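Local atomic coordinates of uncharacterized protein Dfer_1899 (Dyadobacter fermentans, PDB entry 5HX0), a protein that is of unknown function but carries a sialidase-like BNR-repeat beta-propeller domain, so it may bind or process glycans. Residues L317-G329 against G336-D348. Sequence-based numbering, arbitrary orientation. Where two conformers were deposited one is given.
Sequences LRLPDNRVLLSYG and GIRARILNAECTD
Strands 324-329 and 336-342 form an antiparallel beta hairpin, with V324, L326 and Y328 in hydrogen-bonded pairs with L342, R340 and R338. They are the two middle strands of a four-stranded sheet, between strands 314-318 and 354-358. Six backbone hydrogen bonds join them; the shortest runs from L342 N to V324 O, 2.7 Å. The Y328 ring lies across the opposite strand, with R338 O 3.8 Å above its plane and over its centre. CG of Y328 sits between the backbone N and carbonyl carbon (chi1 42°), which turns the ring over that strand. R340 NE then donates to Y328 OH at 2.9 Å, with the hydroxyl at the guanidinium edge and in its plane. E354 also hydrogen-bonds this hydroxyl and forms salt bridges with R338 and R340. The sheet is consistent with one blade of a beta-propeller, as expected for the BNR family. On the other face L325 CD1 lies 3.9 Å from both A339 CB and I341 CG1. I341 CG2 sits over one face of the R323 guanidinium, toward its rim, while D321 holds R323 NE in a salt bridge. C346, past strand 336-342, sets its SG 3.6 Å from V324 CG2. One water donates to both N322 O and A344 O.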
# COMPACT_ATOMS: atom_id res chain seq x y z
N LEU A 317 -2.23 24.00 19.61
CA LEU A 317 -1.88 23.12 20.71
C LEU A 317 -2.04 23.86 22.03
O LEU A 317 -1.48 24.95 22.20
CB LEU A 317 -0.42 22.65 20.57
CG LEU A 317 0.14 21.88 21.77
CD1 LEU A 317 -0.54 20.52 21.88
CD2 LEU A 317 1.67 21.71 21.66
N ARG A 318 -2.78 23.27 22.98
CA ARG A 318 -2.90 23.87 24.31
C ARG A 318 -1.61 23.60 25.07
O ARG A 318 -1.21 22.44 25.21
CB ARG A 318 -4.10 23.29 25.06
CG ARG A 318 -4.34 23.95 26.42
CD ARG A 318 -5.48 23.25 27.19
NE ARG A 318 -6.77 23.55 26.56
CZ ARG A 318 -7.95 23.32 27.12
NH1 ARG A 318 -8.02 22.75 28.32
NH2 ARG A 318 -9.08 23.64 26.47
N LEU A 319 -0.95 24.65 25.56
CA LEU A 319 0.28 24.53 26.34
C LEU A 319 -0.04 24.27 27.81
O LEU A 319 -1.18 24.39 28.25
CB LEU A 319 1.10 25.81 26.18
CG LEU A 319 1.57 26.08 24.75
CD1 LEU A 319 2.14 27.49 24.67
CD2 LEU A 319 2.63 25.05 24.37
N PRO A 320 0.95 23.89 28.61
CA PRO A 320 0.64 23.53 30.01
C PRO A 320 0.04 24.66 30.83
O PRO A 320 -0.59 24.38 31.85
CB PRO A 320 2.00 23.09 30.56
CG PRO A 320 2.70 22.55 29.32
CD PRO A 320 2.34 23.56 28.27
N ASP A 321 0.20 25.93 30.44
CA ASP A 321 -0.39 27.03 31.17
C ASP A 321 -1.68 27.53 30.52
O ASP A 321 -2.15 28.61 30.86
CB ASP A 321 0.62 28.18 31.31
CG ASP A 321 1.02 28.80 29.97
OD1 ASP A 321 0.53 28.33 28.92
OD2 ASP A 321 1.84 29.74 29.98
N ASN A 322 -2.23 26.76 29.58
CA ASN A 322 -3.47 26.97 28.86
C ASN A 322 -3.36 28.03 27.77
O ASN A 322 -4.34 28.23 27.02
CB ASN A 322 -4.67 27.32 29.77
CG ASN A 322 -5.14 26.14 30.62
OD1 ASN A 322 -4.85 24.99 30.32
ND2 ASN A 322 -5.88 26.44 31.68
N ARG A 323 -2.21 28.70 27.61
CA ARG A 323 -2.01 29.46 26.38
C ARG A 323 -1.98 28.47 25.20
O ARG A 323 -1.90 27.26 25.39
CB ARG A 323 -0.72 30.28 26.46
CG ARG A 323 -0.74 31.35 27.56
CD ARG A 323 0.50 32.21 27.48
NE ARG A 323 1.71 31.41 27.65
CZ ARG A 323 2.93 31.81 27.26
NH1 ARG A 323 3.10 32.99 26.66
NH2 ARG A 323 3.96 31.01 27.45
N VAL A 324 -2.07 29.01 23.98
CA VAL A 324 -2.29 28.19 22.79
C VAL A 324 -1.20 28.49 21.77
O VAL A 324 -1.06 29.64 21.32
CB VAL A 324 -3.68 28.45 22.18
CG1 VAL A 324 -3.89 27.59 20.92
CG2 VAL A 324 -4.78 28.18 23.22
N LEU A 325 -0.43 27.46 21.41
CA LEU A 325 0.56 27.59 20.35
C LEU A 325 -0.13 27.38 19.00
O LEU A 325 -0.64 26.29 18.73
CB LEU A 325 1.70 26.57 20.52
CG LEU A 325 2.76 26.63 19.41
CD1 LEU A 325 3.52 27.95 19.46
CD2 LEU A 325 3.71 25.44 19.55
N LEU A 326 -0.15 28.43 18.17
CA LEU A 326 -0.72 28.37 16.83
C LEU A 326 0.43 28.35 15.84
O LEU A 326 1.15 29.34 15.71
CB LEU A 326 -1.62 29.59 16.58
CG LEU A 326 -2.42 29.63 15.28
CD1 LEU A 326 -3.52 28.58 15.29
CD2 LEU A 326 -3.01 31.02 15.08
N SER A 327 0.64 27.23 15.15
CA SER A 327 1.73 27.16 14.19
C SER A 327 1.16 27.09 12.77
O SER A 327 0.05 26.60 12.55
CB SER A 327 2.63 25.96 14.46
OG SER A 327 1.90 24.76 14.45
N TYR A 328 1.94 27.60 11.81
CA TYR A 328 1.49 27.66 10.43
C TYR A 328 2.68 27.71 9.47
O TYR A 328 3.77 28.14 9.83
CB TYR A 328 0.59 28.87 10.17
CG TYR A 328 1.06 30.14 10.84
CD1 TYR A 328 0.72 30.41 12.16
CD2 TYR A 328 1.79 31.09 10.14
CE1 TYR A 328 1.12 31.57 12.78
CE2 TYR A 328 2.21 32.28 10.77
CZ TYR A 328 1.86 32.51 12.09
OH TYR A 328 2.23 33.66 12.75
N GLY A 329 2.43 27.28 8.23
CA GLY A 329 3.41 27.44 7.19
C GLY A 329 3.43 28.86 6.66
O GLY A 329 2.42 29.57 6.67
N GLY A 336 9.23 29.46 4.99
CA GLY A 336 9.44 28.60 6.15
C GLY A 336 8.23 28.38 7.04
O GLY A 336 7.11 28.16 6.55
N ILE A 337 8.45 28.45 8.35
CA ILE A 337 7.49 28.00 9.36
C ILE A 337 7.44 29.08 10.43
O ILE A 337 8.49 29.55 10.86
CB ILE A 337 7.90 26.66 10.02
CG1 ILE A 337 8.30 25.58 8.99
CG2 ILE A 337 6.82 26.19 11.03
CD1 ILE A 337 7.17 25.07 8.07
N ARG A 338 6.23 29.42 10.88
CA ARG A 338 6.06 30.45 11.91
C ARG A 338 5.00 30.02 12.92
O ARG A 338 4.30 29.02 12.74
CB ARG A 338 5.71 31.80 11.26
CG ARG A 338 6.80 32.27 10.29
CD ARG A 338 6.51 33.60 9.63
NE ARG A 338 7.66 33.95 8.77
CZ ARG A 338 8.07 35.19 8.54
NH1 ARG A 338 7.44 36.22 9.09
NH2 ARG A 338 9.12 35.39 7.76
N ALA A 339 4.87 30.80 14.00
CA ALA A 339 3.90 30.50 15.03
C ALA A 339 3.67 31.73 15.89
O ALA A 339 4.44 32.69 15.85
CB ALA A 339 4.36 29.32 15.91
N ARG A 340 2.59 31.69 16.67
CA ARG A 340 2.38 32.69 17.71
C ARG A 340 1.63 32.04 18.87
O ARG A 340 0.91 31.06 18.68
CB ARG A 340 1.64 33.93 17.18
CG ARG A 340 0.36 33.66 16.41
CD ARG A 340 -0.16 34.95 15.71
NE ARG A 340 0.65 35.34 14.56
CZ ARG A 340 0.69 36.57 14.04
NH1 ARG A 340 -0.05 37.54 14.58
NH2 ARG A 340 1.46 36.84 13.00
N ILE A 341 1.82 32.57 20.07
CA ILE A 341 1.21 32.00 21.26
C ILE A 341 0.05 32.89 21.67
O ILE A 341 0.25 34.06 22.00
CB ILE A 341 2.23 31.85 22.40
CG1 ILE A 341 3.34 30.87 22.00
CG2 ILE A 341 1.51 31.41 23.69
CD1 ILE A 341 4.39 30.68 23.10
N LEU A 342 -1.16 32.33 21.64
CA LEU A 342 -2.36 33.08 21.96
C LEU A 342 -2.72 32.89 23.43
O LEU A 342 -2.29 31.94 24.08
CB LEU A 342 -3.52 32.60 21.08
CG LEU A 342 -3.25 32.55 19.57
CD1 LEU A 342 -4.53 32.18 18.84
CD2 LEU A 342 -2.70 33.89 19.07
N ASN A 343 -3.52 33.82 23.96
CA ASN A 343 -4.06 33.61 25.30
C ASN A 343 -5.04 32.42 25.27
O ASN A 343 -5.38 31.89 24.21
CB ASN A 343 -4.73 34.89 25.83
CG ASN A 343 -5.84 35.43 24.92
OD1 ASN A 343 -6.50 34.68 24.21
ND2 ASN A 343 -6.04 36.75 24.96
N ALA A 344 -5.48 32.01 26.47
CA ALA A 344 -6.26 30.77 26.59
C ALA A 344 -7.52 30.80 25.71
O ALA A 344 -7.90 29.78 25.13
CB ALA A 344 -6.63 30.53 28.05
N GLU A 345 -8.16 31.95 25.60
CA GLU A 345 -9.39 32.02 24.82
C GLU A 345 -9.17 32.37 23.35
O GLU A 345 -10.14 32.49 22.59
CB GLU A 345 -10.35 33.02 25.49
CG GLU A 345 -10.81 32.53 26.87
CD GLU A 345 -11.57 31.20 26.81
OE1 GLU A 345 -12.47 31.07 25.96
OE2 GLU A 345 -11.25 30.27 27.61
N CYS A 346 -7.91 32.50 22.92
CA CYS A 346 -7.56 32.68 21.51
C CYS A 346 -8.17 33.96 20.93
O CYS A 346 -8.61 33.99 19.79
CB CYS A 346 -7.97 31.47 20.66
SG CYS A 346 -7.20 29.90 21.15
N THR A 347 -8.17 35.04 21.73
CA THR A 347 -8.73 36.32 21.29
C THR A 347 -7.67 37.31 20.83
O THR A 347 -8.01 38.28 20.13
CB THR A 347 -9.55 36.97 22.42
OG1 THR A 347 -8.71 37.19 23.56
CG2 THR A 347 -10.71 36.08 22.82
N ASP A 348 -6.41 37.11 21.18
CA ASP A 348 -5.38 38.12 21.00
C ASP A 348 -4.46 37.81 19.82
O ASP A 348 -3.27 38.16 19.85
CB ASP A 348 -4.57 38.28 22.29
CG ASP A 348 -3.77 37.04 22.65
OD1 ASP A 348 -4.04 35.96 22.10
OD2 ASP A 348 -2.89 37.17 23.51
O HOH W 1 -6.52 27.47 25.92